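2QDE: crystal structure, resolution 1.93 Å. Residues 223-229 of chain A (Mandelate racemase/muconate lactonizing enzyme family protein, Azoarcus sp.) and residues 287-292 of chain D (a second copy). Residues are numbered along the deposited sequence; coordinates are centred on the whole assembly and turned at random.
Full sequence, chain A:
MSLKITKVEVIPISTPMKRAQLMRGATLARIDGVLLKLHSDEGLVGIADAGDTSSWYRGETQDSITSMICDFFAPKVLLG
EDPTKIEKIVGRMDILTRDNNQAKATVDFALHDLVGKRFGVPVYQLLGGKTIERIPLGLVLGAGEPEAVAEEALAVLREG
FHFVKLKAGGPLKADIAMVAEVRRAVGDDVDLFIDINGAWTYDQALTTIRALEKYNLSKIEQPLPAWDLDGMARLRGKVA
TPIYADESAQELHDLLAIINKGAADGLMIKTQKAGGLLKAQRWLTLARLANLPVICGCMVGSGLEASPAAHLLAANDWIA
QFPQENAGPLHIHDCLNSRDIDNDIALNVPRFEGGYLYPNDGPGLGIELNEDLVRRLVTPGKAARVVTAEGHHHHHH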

# COMPACT_ATOMS: atom_id res chain seq x y z
N PRO A 223 14.54 -16.25 -13.51
CA PRO A 223 14.64 -15.71 -14.87
C PRO A 223 15.30 -14.33 -14.92
O PRO A 223 16.03 -14.02 -15.86
CB PRO A 223 13.18 -15.67 -15.33
CG PRO A 223 12.43 -15.46 -14.07
CD PRO A 223 13.13 -16.36 -13.09
N LEU A 224 15.06 -13.52 -13.89
CA LEU A 224 15.60 -12.15 -13.83
C LEU A 224 16.72 -12.00 -12.80
O LEU A 224 16.94 -12.87 -11.96
CB LEU A 224 14.45 -11.18 -13.50
CG LEU A 224 13.24 -11.28 -14.44
CD1 LEU A 224 12.06 -10.52 -13.85
CD2 LEU A 224 13.61 -10.73 -15.82
N PRO A 225 17.46 -10.87 -12.86
CA PRO A 225 18.56 -10.63 -11.92
C PRO A 225 18.14 -10.79 -10.46
O PRO A 225 16.97 -10.59 -10.11
CB PRO A 225 18.99 -9.20 -12.24
CG PRO A 225 18.69 -9.10 -13.71
CD PRO A 225 17.33 -9.76 -13.81
N ALA A 226 19.09 -11.15 -9.61
CA ALA A 226 18.84 -11.35 -8.18
C ALA A 226 18.13 -10.18 -7.50
O ALA A 226 17.25 -10.38 -6.66
CB ALA A 226 20.16 -11.63 -7.46
N TRP A 227 18.51 -8.96 -7.86
CA TRP A 227 17.92 -7.77 -7.26
C TRP A 227 16.57 -7.33 -7.83
O TRP A 227 15.87 -6.52 -7.22
CB TRP A 227 18.91 -6.61 -7.39
CG TRP A 227 19.37 -6.41 -8.79
CD1 TRP A 227 20.49 -6.94 -9.37
CD2 TRP A 227 18.69 -5.69 -9.83
NE1 TRP A 227 20.55 -6.60 -10.70
CE2 TRP A 227 19.45 -5.84 -11.01
CE3 TRP A 227 17.51 -4.94 -9.88
CZ2 TRP A 227 19.07 -5.26 -12.23
CZ3 TRP A 227 17.12 -4.37 -11.09
CH2 TRP A 227 17.90 -4.53 -12.25
N ASP A 228 16.20 -7.85 -9.00
CA ASP A 228 14.95 -7.44 -9.64
C ASP A 228 13.69 -8.10 -9.08
O ASP A 228 12.99 -8.81 -9.80
CB ASP A 228 15.05 -7.69 -11.15
CG ASP A 228 13.95 -6.99 -11.93
OD1 ASP A 228 13.29 -6.08 -11.38
OD2 ASP A 228 13.76 -7.34 -13.11
N LEU A 229 13.39 -7.84 -7.81
CA LEU A 229 12.20 -8.43 -7.18
C LEU A 229 10.91 -7.86 -7.75
O LEU A 229 9.92 -8.59 -7.89
CB LEU A 229 12.24 -8.23 -5.65
CG LEU A 229 13.40 -8.92 -4.92
CD1 LEU A 229 13.24 -8.78 -3.42
CD2 LEU A 229 13.42 -10.40 -5.31
N ALA D 287 16.17 3.23 -16.55
CA ALA D 287 15.69 2.11 -17.37
C ALA D 287 16.46 0.85 -16.97
O ALA D 287 15.89 -0.24 -16.93
CB ALA D 287 15.90 2.41 -18.86
N ARG D 288 17.75 1.02 -16.68
CA ARG D 288 18.60 -0.10 -16.26
C ARG D 288 18.09 -0.65 -14.94
O ARG D 288 17.93 -1.86 -14.78
CB ARG D 288 20.06 0.38 -16.10
CG ARG D 288 21.00 -0.62 -15.42
CD ARG D 288 22.39 -0.02 -15.25
NE ARG D 288 23.10 0.10 -16.52
CZ ARG D 288 23.75 -0.90 -17.11
NH1 ARG D 288 23.80 -2.09 -16.54
NH2 ARG D 288 24.35 -0.71 -18.28
N LEU D 289 17.83 0.24 -13.99
CA LEU D 289 17.32 -0.17 -12.68
C LEU D 289 16.01 -0.93 -12.85
O LEU D 289 15.72 -1.87 -12.12
CB LEU D 289 17.11 1.07 -11.80
CG LEU D 289 16.42 0.90 -10.44
CD1 LEU D 289 17.19 -0.06 -9.56
CD2 LEU D 289 16.31 2.26 -9.77
N ALA D 290 15.22 -0.51 -13.84
CA ALA D 290 13.93 -1.12 -14.14
C ALA D 290 14.07 -2.45 -14.88
O ALA D 290 13.12 -3.24 -14.96
CB ALA D 290 13.08 -0.15 -14.96
N ASN D 291 15.26 -2.70 -15.41
CA ASN D 291 15.53 -3.92 -16.16
C ASN D 291 14.52 -4.05 -17.31
O ASN D 291 14.03 -5.14 -17.61
CB ASN D 291 15.46 -5.13 -15.22
CG ASN D 291 16.03 -6.39 -15.85
OD1 ASN D 291 16.96 -6.32 -16.66
ND2 ASN D 291 15.49 -7.54 -15.48
N LEU D 292 14.22 -2.92 -17.95
CA LEU D 292 13.28 -2.86 -19.06
C LEU D 292 13.99 -2.53 -20.37
O LEU D 292 14.97 -1.79 -20.39
CB LEU D 292 12.20 -1.80 -18.83
CG LEU D 292 11.25 -1.97 -17.65
CD1 LEU D 292 10.32 -0.78 -17.57
CD2 LEU D 292 10.46 -3.26 -17.82
O HOH W 1 11.98 -5.84 -14.56
O HOH W 2 11.72 -3.74 -12.22

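The most unusual feature of this contact is that its one direct hydrogen bond joins two residues that each do terminal duty for a helix in their own chain. Asp A228 sits at the N-cap position, just before a helix begins, and its side chain caps a backbone N just past the stretch; Asn D291 is the first residue to leave helical geometry at the end of another helix. The side chain amide of Asn D291 reaches across, ND2 donating to OD2 of Asp A228 at 2.9 Å with an N-H...O angle of 160°. The carboxylate thus serves the fold and the interface together.

Asn D291 suits its post on two counts. It adopts positive phi (56/39), a conformation that asparagine tolerates better than most residues with a side chain, and two bonds reach back into the last helical turn in a Schellman motif. One runs from Asn D291 N to O of Arg D288 at 2.9 Å; the other, from N of Leu D292 to O of Ala D287 at 3.3 Å, is weak. The same residue points its CA-to-CB bond toward chain A and, with chi1 in t, extends its amide to the aspartate. It is buried, and it gives up 76 Å² to the other stretch, the largest share of the 231 Å² covered in all.

On chain A, Trp A227 and Asp A228 close a type I turn that starts at Pro A225, with Asp A228 N bonded to Pro A225 O at 3.1 Å. Asp A228 directs its CB toward chain D, whereas that of Trp A227 leaves sideways; chi1 in p and chi2 of -93° nevertheless bring the far end of the indole to the carbonyls of Arg D288 and Leu D289. There the ring meets two carbonyl oxygens and one side-chain carbon. Trp A227 CZ3 lies 3.0 Å from O of Leu D289, which approaches the ring edge near its plane, so that a C-H bearing rim faces a polar oxygen. Trp A227 CH2 stands 3.7 Å from O of Arg D288 and 3.9 Å from CB of Asn D291. In all, 63 Å² of Trp A227 is covered by the other stretch.

Pro A225 and Leu A224 pack beside the amide: CD of Pro A225 comes within 3.3 Å of Asn D291 ND2, and CD2 of Leu A224 within 3.7 Å. These are packing contacts, placing carbon beside a nitrogen whose hydrogen bonding is provided by Asp A228 and elsewhere in the structure.

Water 1 lies 2.7 Å from Asp A228 OD2 and 2.9 Å from Ala D290 O; water 2 lies 2.9 Å from Asp A228 OD1 and 3.1 Å from that same Ala D290 O. Both carboxylate oxygens are therefore linked through solvent to the carbonyl of Ala D290. The rule to read here is economical: pair the two residues through one short bond, set carbon beside the amide, and let water link the carboxylate to the neighbouring backbone.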